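Long-range contacts in enoyl-CoA hydratase carB homologue (Streptomyces cattleya, PDB 5O34), which probably acts as a crotonase-family carboxymethylproline synthase in the biosynthesis of the carbapenem antibiotic thienamycin: residues E83-E88 against A136-P141; E76-M81 against T129-T134; G187-A192 against A257-G262. All blocks are in the same frame, centred on the assembly; numbering follows the deposited sequence.

Contact 1 (E83-E88 against A136-P141); sequences ELDADE and AAISKP
D85 holds CG anti to its backbone N (chi1 -163°), and S139 holds OG between its own N and carbonyl carbon (chi1 80°), which brings a carboxylate up to a hydroxyl. S139 OG donates to D85 OD2 at 2.7 Å, on the syn lone pair. S139 N also donates to D85 OD2, at 2.9 Å, and comes from above the carboxylate plane, 51° out of it. Two donors of one residue therefore grip a single oxygen and fix the carboxylate. The side chains of I138 and D85 pass each other in opposite directions, with I138 CB 3.7 Å from D85 CG.

Both segments contain the C-terminal end of a helix, where the chain turns toward the sheet. Helix 71-86 leads to strand 92-96, and helix 120-137 leads to strand 142-146. These are successive beta-alpha units of the crotonase fold, and P141 pairs its backbone with V93. K140 reaches from the second turn to the first helix end. Its NZ donates to L84 O at 3.1 Å, in the carbonyl plane, and also bonds V90 O. D87 O lies 2.8 Å from K140 NZ, but at a poor angle for a hydrogen bond. The charge of E88 is near too, with OE1 4.0 Å from K140 NZ, beyond a salt bridge. Q249 of helix 245-249 packs on E88, S139 and K140.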
loop_
_atom_site.group_PDB
_atom_site.type_symbol
_atom_site.label_atom_id
_atom_site.label_comp_id
_atom_site.label_asym_id
_atom_site.label_seq_id
_atom_site.Cartn_x
_atom_site.Cartn_y
_atom_site.Cartn_z
ATOM N N GLU A 83 -26.536 -10.819 -11.241
ATOM C CA GLU A 83 -27.724 -11.561 -10.794
ATOM C C GLU A 83 -27.657 -11.754 -9.275
ATOM O O GLU A 83 -28.655 -11.546 -8.577
ATOM C CB GLU A 83 -27.820 -12.926 -11.498
ATOM C CG GLU A 83 -28.241 -12.847 -12.958
ATOM C CD GLU A 83 -28.161 -14.156 -13.728
ATOM O OE1 GLU A 83 -27.440 -14.204 -14.751
ATOM O OE2 GLU A 83 -28.841 -15.128 -13.325
ATOM N N LEU A 84 -26.457 -12.095 -8.763
ATOM C CA LEU A 84 -26.205 -12.299 -7.332
ATOM C C LEU A 84 -26.343 -11.013 -6.508
ATOM O O LEU A 84 -26.822 -11.074 -5.378
ATOM C CB LEU A 84 -24.846 -12.984 -7.087
ATOM C CG LEU A 84 -24.665 -14.399 -7.671
ATOM C CD1 LEU A 84 -23.267 -14.917 -7.420
ATOM C CD2 LEU A 84 -25.699 -15.382 -7.127
ATOM N N ASP A 85 -25.967 -9.852 -7.077
ATOM C CA ASP A 85 -26.122 -8.568 -6.383
ATOM C C ASP A 85 -27.600 -8.165 -6.280
ATOM O O ASP A 85 -27.983 -7.481 -5.327
ATOM C CB ASP A 85 -25.300 -7.453 -7.051
ATOM C CG ASP A 85 -25.089 -6.228 -6.173
ATOM O OD1 ASP A 85 -25.105 -5.097 -6.713
ATOM O OD2 ASP A 85 -24.912 -6.399 -4.941
ATOM N N ALA A 86 -28.422 -8.610 -7.257
ATOM C CA ALA A 86 -29.857 -8.331 -7.322
ATOM C C ALA A 86 -30.675 -9.165 -6.321
ATOM O O ALA A 86 -31.597 -8.627 -5.710
ATOM C CB ALA A 86 -30.369 -8.543 -8.739
ATOM N N ASP A 87 -30.335 -10.461 -6.147
ATOM C CA ASP A 87 -31.031 -11.382 -5.239
ATOM C C ASP A 87 -30.780 -11.047 -3.761
ATOM O O ASP A 87 -29.674 -11.265 -3.261
ATOM C CB ASP A 87 -30.647 -12.844 -5.558
ATOM C CG ASP A 87 -31.476 -13.939 -4.890
ATOM O OD1 ASP A 87 -32.162 -13.645 -3.881
ATOM O OD2 ASP A 87 -31.410 -15.102 -5.355
ATOM N N GLU A 88 -31.828 -10.570 -3.050
ATOM C CA GLU A 88 -31.714 -10.199 -1.636
ATOM C C GLU A 88 -31.594 -11.417 -0.689
ATOM O O GLU A 88 -31.206 -11.250 0.473
ATOM C CB GLU A 88 -32.832 -9.223 -1.205
ATOM C CG GLU A 88 -32.620 -8.510 0.139
ATOM C CD GLU A 88 -31.286 -7.854 0.494
ATOM O OE1 GLU A 88 -30.246 -8.155 -0.139
ATOM O OE2 GLU A 88 -31.279 -7.063 1.465
ATOM N N ALA A 136 -15.698 -6.237 -8.240
ATOM C CA ALA A 136 -15.289 -5.226 -7.264
ATOM C C ALA A 136 -16.381 -4.195 -6.928
ATOM O O ALA A 136 -16.350 -3.628 -5.831
ATOM C CB ALA A 136 -14.036 -4.516 -7.753
ATOM N N ALA A 137 -17.342 -3.946 -7.850
ATOM C CA ALA A 137 -18.393 -2.938 -7.603
ATOM C C ALA A 137 -19.704 -3.466 -6.982
ATOM O O ALA A 137 -20.464 -2.647 -6.466
ATOM C CB ALA A 137 -18.698 -2.145 -8.864
ATOM N N ILE A 138 -19.970 -4.793 -7.002
ATOM C CA ILE A 138 -21.208 -5.343 -6.403
ATOM C C ILE A 138 -21.237 -5.105 -4.881
ATOM O O ILE A 138 -20.178 -4.955 -4.267
ATOM C CB ILE A 138 -21.535 -6.827 -6.786
ATOM C CG1 ILE A 138 -20.468 -7.839 -6.285
ATOM C CG2 ILE A 138 -21.794 -6.985 -8.296
ATOM C CD1 ILE A 138 -21.091 -9.196 -5.837
ATOM N N SER A 139 -22.438 -5.009 -4.289
ATOM C CA SER A 139 -22.595 -4.733 -2.860
ATOM C C SER A 139 -22.318 -5.949 -1.940
ATOM O O SER A 139 -22.136 -5.767 -0.735
ATOM C CB SER A 139 -23.971 -4.134 -2.578
ATOM O OG SER A 139 -24.978 -5.133 -2.538
ATOM N N LYS A 140 -22.284 -7.168 -2.511
ATOM C CA LYS A 140 -22.060 -8.413 -1.768
ATOM C C LYS A 140 -20.568 -8.776 -1.660
ATOM O O LYS A 140 -19.873 -8.747 -2.683
ATOM C CB LYS A 140 -22.809 -9.601 -2.437
ATOM C CG LYS A 140 -24.221 -9.310 -2.969
ATOM C CD LYS A 140 -25.244 -9.148 -1.849
ATOM C CE LYS A 140 -26.549 -8.598 -2.355
ATOM N NZ LYS A 140 -27.491 -9.687 -2.681
ATOM N N PRO A 141 -20.075 -9.221 -0.474
ATOM C CA PRO A 141 -18.675 -9.661 -0.383
ATOM C C PRO A 141 -18.466 -10.949 -1.164
ATOM O O PRO A 141 -19.369 -11.781 -1.254
ATOM C CB PRO A 141 -18.460 -9.901 1.118
ATOM C CG PRO A 141 -19.582 -9.237 1.782
ATOM C CD PRO A 141 -20.739 -9.333 0.837
#

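Contact 2 (E76-M81 against T129-T134); sequences ELTALM and TDLYTT
T78 and L131 stand at the closest backbone approach, CA to CA 5.0 Å, between two helix segments whose axes come within 9.0 Å and run in the same general direction, at 27°. The hydroxyl of T78 faces the other helix. Its OG1 lies 3.3 Å from L131 CA and close to L131 CB and CD1 as well. The same OG1 is hydrogen-bonded to M74 O, one turn back in its own helix. The methyl of T78 meets the methyl of T134, CG2 to CG2 at 3.6 Å. With OG1 anti to N (chi1 -167°), T134 turns CG2 to T78 and M81. M81 touches this methyl with CB, while the rest of its chain bends away. Next to T78, L77 and L131 cross at a slant, and L77 CG is 3.7 Å from L131 CD1. I157 of helix 152-158 also packs on L131. D130, at the margin, forms a salt bridge with R267 of helix 252-273. The helices belong to consecutive beta-alpha units of the crotonase fold. The segments meet mainly through carbon atoms and share no hydrogen bond. The T78 hydroxyl is satisfied within its own helix, which is consistent with its lying against carbon atoms in a buried setting.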
loop_
_atom_site.group_PDB
_atom_site.type_symbol
_atom_site.label_atom_id
_atom_site.label_comp_id
_atom_site.label_asym_id
_atom_site.label_seq_id
_atom_site.Cartn_x
_atom_site.Cartn_y
_atom_site.Cartn_z
ATOM N N GLU A 76 -20.519 -14.399 -18.835
ATOM C CA GLU A 76 -21.407 -15.221 -18.008
ATOM C C GLU A 76 -21.141 -14.962 -16.524
ATOM O O GLU A 76 -22.094 -14.768 -15.762
ATOM C CB GLU A 76 -21.264 -16.713 -18.341
ATOM C CG GLU A 76 -22.566 -17.478 -18.165
ATOM C CD GLU A 76 -22.448 -18.911 -17.674
ATOM O OE1 GLU A 76 -21.664 -19.685 -18.270
ATOM O OE2 GLU A 76 -23.181 -19.272 -16.724
ATOM N N LEU A 77 -19.845 -14.891 -16.135
ATOM C CA LEU A 77 -19.414 -14.595 -14.766
ATOM C C LEU A 77 -19.863 -13.198 -14.349
ATOM O O LEU A 77 -20.380 -13.034 -13.243
ATOM C CB LEU A 77 -17.890 -14.791 -14.593
ATOM C CG LEU A 77 -17.323 -14.710 -13.155
ATOM C CD1 LEU A 77 -18.072 -15.621 -12.181
ATOM C CD2 LEU A 77 -15.844 -15.030 -13.132
ATOM N N THR A 78 -19.725 -12.213 -15.264
ATOM C CA THR A 78 -20.159 -10.815 -15.103
ATOM C C THR A 78 -21.680 -10.755 -14.860
ATOM O O THR A 78 -22.124 -10.097 -13.908
ATOM C CB THR A 78 -19.736 -9.999 -16.341
ATOM O OG1 THR A 78 -18.324 -10.083 -16.497
ATOM C CG2 THR A 78 -20.160 -8.544 -16.273
ATOM N N ALA A 79 -22.465 -11.457 -15.715
ATOM C CA ALA A 79 -23.927 -11.528 -15.598
ATOM C C ALA A 79 -24.326 -12.193 -14.283
ATOM O O ALA A 79 -25.215 -11.678 -13.599
ATOM C CB ALA A 79 -24.522 -12.273 -16.779
ATOM N N LEU A 80 -23.626 -13.290 -13.890
ATOM C CA LEU A 80 -23.878 -13.982 -12.617
ATOM C C LEU A 80 -23.658 -13.053 -11.430
ATOM O O LEU A 80 -24.541 -12.939 -10.576
ATOM C CB LEU A 80 -23.038 -15.258 -12.478
ATOM C CG LEU A 80 -23.118 -15.980 -11.114
ATOM C CD1 LEU A 80 -24.536 -16.515 -10.836
ATOM C CD2 LEU A 80 -22.066 -17.081 -11.016
ATOM N N MET A 81 -22.513 -12.336 -11.415
ATOM C CA MET A 81 -22.188 -11.367 -10.366
ATOM C C MET A 81 -23.290 -10.329 -10.222
ATOM O O MET A 81 -23.658 -9.988 -9.096
ATOM C CB MET A 81 -20.824 -10.692 -10.608
ATOM C CG MET A 81 -19.620 -11.619 -10.431
ATOM S SD MET A 81 -19.641 -12.745 -9.002
ATOM C CE MET A 81 -19.452 -11.640 -7.722
ATOM N N THR A 129 -12.402 -5.893 -18.350
ATOM C CA THR A 129 -12.651 -4.689 -17.563
ATOM C C THR A 129 -14.034 -4.743 -16.936
ATOM O O THR A 129 -14.158 -4.465 -15.747
ATOM C CB THR A 129 -12.415 -3.402 -18.399
ATOM O OG1 THR A 129 -11.178 -3.496 -19.106
ATOM C CG2 THR A 129 -12.408 -2.138 -17.544
ATOM N N ASP A 130 -15.049 -5.168 -17.705
ATOM C CA ASP A 130 -16.429 -5.298 -17.220
ATOM C C ASP A 130 -16.539 -6.369 -16.140
ATOM O O ASP A 130 -17.282 -6.173 -15.182
ATOM C CB ASP A 130 -17.431 -5.521 -18.375
ATOM C CG ASP A 130 -17.632 -4.322 -19.309
ATOM O OD1 ASP A 130 -16.859 -3.332 -19.198
ATOM O OD2 ASP A 130 -18.542 -4.384 -20.168
ATOM N N LEU A 131 -15.740 -7.451 -16.249
ATOM C CA LEU A 131 -15.694 -8.503 -15.235
ATOM C C LEU A 131 -15.010 -7.994 -13.961
ATOM O O LEU A 131 -15.606 -8.099 -12.888
ATOM C CB LEU A 131 -15.034 -9.801 -15.759
ATOM C CG LEU A 131 -14.777 -10.927 -14.724
ATOM C CD1 LEU A 131 -16.054 -11.382 -14.047
ATOM C CD2 LEU A 131 -14.069 -12.102 -15.355
ATOM N N TYR A 132 -13.795 -7.400 -14.077
ATOM C CA TYR A 132 -13.073 -6.887 -12.903
ATOM C C TYR A 132 -13.846 -5.785 -12.183
ATOM O O TYR A 132 -13.898 -5.790 -10.950
ATOM C CB TYR A 132 -11.651 -6.420 -13.251
ATOM C CG TYR A 132 -10.755 -7.462 -13.890
ATOM C CD1 TYR A 132 -10.963 -8.827 -13.672
ATOM C CD2 TYR A 132 -9.652 -7.086 -14.644
ATOM C CE1 TYR A 132 -10.123 -9.788 -14.237
ATOM C CE2 TYR A 132 -8.788 -8.037 -15.186
ATOM C CZ TYR A 132 -9.042 -9.386 -14.997
ATOM O OH TYR A 132 -8.236 -10.323 -15.586
ATOM N N THR A 133 -14.486 -4.869 -12.948
ATOM C CA THR A 133 -15.266 -3.777 -12.360
ATOM C C THR A 133 -16.514 -4.273 -11.649
ATOM O O THR A 133 -16.811 -3.742 -10.578
ATOM C CB THR A 133 -15.587 -2.643 -13.358
ATOM O OG1 THR A 133 -16.196 -3.167 -14.541
ATOM C CG2 THR A 133 -14.357 -1.802 -13.711
ATOM N N THR A 134 -17.224 -5.296 -12.194
ATOM C CA THR A 134 -18.457 -5.801 -11.561
ATOM C C THR A 134 -18.121 -6.572 -10.257
ATOM O O THR A 134 -18.692 -6.243 -9.213
ATOM C CB THR A 134 -19.377 -6.563 -12.559
ATOM O OG1 THR A 134 -20.660 -6.759 -11.966
ATOM C CG2 THR A 134 -18.837 -7.918 -12.965
#

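Contact 3 (G187-A192 against A257-G262); sequences GFMLEA and APFVAG
F188 and F259 meet between two helices whose shortest polar bond is internal, from A261 N to A257 O at 2.9 Å. The segments run antiparallel, at 162°, with axes 11.1 Å apart. The rings of F188 and F259 reach into the space between the axes. Each ring has CG anti to its backbone N, with chi1 -178° in F259. The ring centroids are 5.7 Å apart and the planes differ by 34°, an oblique pair. F188 CE2 approaches F259 CD1 at 3.9 Å. The tip of F188 reaches the opposing backbone, where its CZ is 3.5 Å from G262 CA. G262 C lies over one face of the F188 ring, toward the rim. G262 has no side chain, so the ring can come this close. A192 CB lies at the edge of the F259 ring, 3.7 Å from CE1. M189 crosses F259 at about a right angle and touches CZ with CG. R196 of the third subunit makes a cation-pi contact with F259. Helix 252-273 is kinked here: P258 has no N-H to give, and F259 N makes no bond to the turn before. This packing joins helix 184-194 to helix 252-273. Helix 120-137 lies beside both, with Y132 against M189 and A136 against F259.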
loop_
_atom_site.group_PDB
_atom_site.type_symbol
_atom_site.label_atom_id
_atom_site.label_comp_id
_atom_site.label_asym_id
_atom_site.label_seq_id
_atom_site.Cartn_x
_atom_site.Cartn_y
_atom_site.Cartn_z
ATOM N N GLY A 187 -0.312 -5.358 -12.902
ATOM C CA GLY A 187 0.475 -4.332 -12.234
ATOM C C GLY A 187 -0.375 -3.512 -11.289
ATOM O O GLY A 187 -0.021 -3.362 -10.118
ATOM N N PHE A 188 -1.538 -3.024 -11.770
ATOM C CA PHE A 188 -2.466 -2.256 -10.933
ATOM C C PHE A 188 -3.028 -3.067 -9.749
ATOM O O PHE A 188 -2.994 -2.597 -8.606
ATOM C CB PHE A 188 -3.610 -1.655 -11.768
ATOM C CG PHE A 188 -4.603 -0.912 -10.909
ATOM C CD1 PHE A 188 -4.337 0.382 -10.473
ATOM C CD2 PHE A 188 -5.773 -1.527 -10.479
ATOM C CE1 PHE A 188 -5.220 1.044 -9.625
ATOM C CE2 PHE A 188 -6.657 -0.860 -9.635
ATOM C CZ PHE A 188 -6.364 0.414 -9.199
ATOM N N MET A 189 -3.560 -4.265 -10.030
ATOM C CA MET A 189 -4.206 -5.131 -9.044
ATOM C C MET A 189 -3.261 -5.666 -7.965
ATOM O O MET A 189 -3.672 -5.759 -6.803
ATOM C CB MET A 189 -4.969 -6.274 -9.733
ATOM C CG MET A 189 -6.391 -5.890 -10.124
ATOM S SD MET A 189 -7.288 -7.091 -11.157
ATOM C CE MET A 189 -6.725 -6.632 -12.651
ATOM N N LEU A 190 -2.008 -6.010 -8.330
ATOM C CA LEU A 190 -1.030 -6.526 -7.366
ATOM C C LEU A 190 -0.545 -5.428 -6.416
ATOM O O LEU A 190 -0.206 -5.702 -5.257
ATOM C CB LEU A 190 0.170 -7.149 -8.080
ATOM C CG LEU A 190 0.027 -8.525 -8.719
ATOM C CD1 LEU A 190 1.310 -8.879 -9.427
ATOM C CD2 LEU A 190 -0.270 -9.593 -7.679
ATOM N N GLU A 191 -0.502 -4.187 -6.922
ATOM C CA GLU A 191 -0.103 -3.013 -6.153
ATOM C C GLU A 191 -1.145 -2.770 -5.063
ATOM O O GLU A 191 -0.781 -2.652 -3.895
ATOM C CB GLU A 191 0.042 -1.796 -7.071
ATOM C CG GLU A 191 0.525 -0.549 -6.352
ATOM C CD GLU A 191 1.366 0.403 -7.180
ATOM O OE1 GLU A 191 2.157 1.156 -6.571
ATOM O OE2 GLU A 191 1.244 0.400 -8.428
ATOM N N ALA A 192 -2.434 -2.783 -5.441
ATOM C CA ALA A 192 -3.571 -2.582 -4.540
ATOM C C ALA A 192 -3.670 -3.615 -3.420
ATOM O O ALA A 192 -3.920 -3.237 -2.276
ATOM C CB ALA A 192 -4.861 -2.524 -5.338
ATOM N N ALA A 257 -14.771 1.715 -4.250
ATOM C CA ALA A 257 -14.889 2.762 -5.288
ATOM C C ALA A 257 -13.528 3.250 -5.871
ATOM O O ALA A 257 -13.390 3.214 -7.097
ATOM C CB ALA A 257 -15.725 3.934 -4.791
ATOM N N PRO A 258 -12.494 3.625 -5.068
ATOM C CA PRO A 258 -11.196 3.997 -5.680
ATOM C C PRO A 258 -10.576 2.874 -6.536
ATOM O O PRO A 258 -10.032 3.154 -7.615
ATOM C CB PRO A 258 -10.317 4.335 -4.468
ATOM C CG PRO A 258 -11.284 4.653 -3.364
ATOM C CD PRO A 258 -12.432 3.735 -3.588
ATOM N N PHE A 259 -10.705 1.596 -6.083
ATOM C CA PHE A 259 -10.209 0.405 -6.786
ATOM C C PHE A 259 -10.946 0.203 -8.118
ATOM O O PHE A 259 -10.313 -0.080 -9.145
ATOM C CB PHE A 259 -10.305 -0.838 -5.875
ATOM C CG PHE A 259 -9.777 -2.119 -6.477
ATOM C CD1 PHE A 259 -8.414 -2.396 -6.482
ATOM C CD2 PHE A 259 -10.644 -3.060 -7.019
ATOM C CE1 PHE A 259 -7.925 -3.577 -7.047
ATOM C CE2 PHE A 259 -10.155 -4.247 -7.580
ATOM C CZ PHE A 259 -8.798 -4.497 -7.594
ATOM N N VAL A 260 -12.277 0.401 -8.108
ATOM C CA VAL A 260 -13.122 0.307 -9.309
ATOM C C VAL A 260 -12.723 1.419 -10.315
ATOM O O VAL A 260 -12.589 1.140 -11.510
ATOM C CB VAL A 260 -14.639 0.344 -8.954
ATOM C CG1 VAL A 260 -15.512 0.419 -10.206
ATOM C CG2 VAL A 260 -15.039 -0.854 -8.087
ATOM N N ALA A 261 -12.495 2.656 -9.813
ATOM C CA ALA A 261 -12.086 3.810 -10.633
ATOM C C ALA A 261 -10.721 3.549 -11.294
ATOM O O ALA A 261 -10.513 3.920 -12.453
ATOM C CB ALA A 261 -12.021 5.065 -9.774
ATOM N N GLY A 262 -9.836 2.880 -10.552
ATOM C CA GLY A 262 -8.510 2.503 -11.007
ATOM C C GLY A 262 -8.560 1.554 -12.184
ATOM O O GLY A 262 -7.842 1.757 -13.165
#

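In the fold
Contacts 1 and 2 join the same pair of helices, 71-86 and 120-137. Contact 2 is the buried part of that pair, earlier along both helices than contact 1, which is only partly buried. They meet where I138 touches M81. Their chemistry follows this place: contact 1 uses charged and polar groups at the helix end and in the turns that follow, while contact 2 relies mostly on the carbons of leucine, threonine and methionine, with one hydroxyl bonded within its own helix. Contact 3 is buried as well, but is aromatic, antiparallel and later in the chain. Helix 120-137 links it to the other two, as A137 and T133 both touch V260. Of the three, contact 3 alone is touched by the other subunits of the trimer.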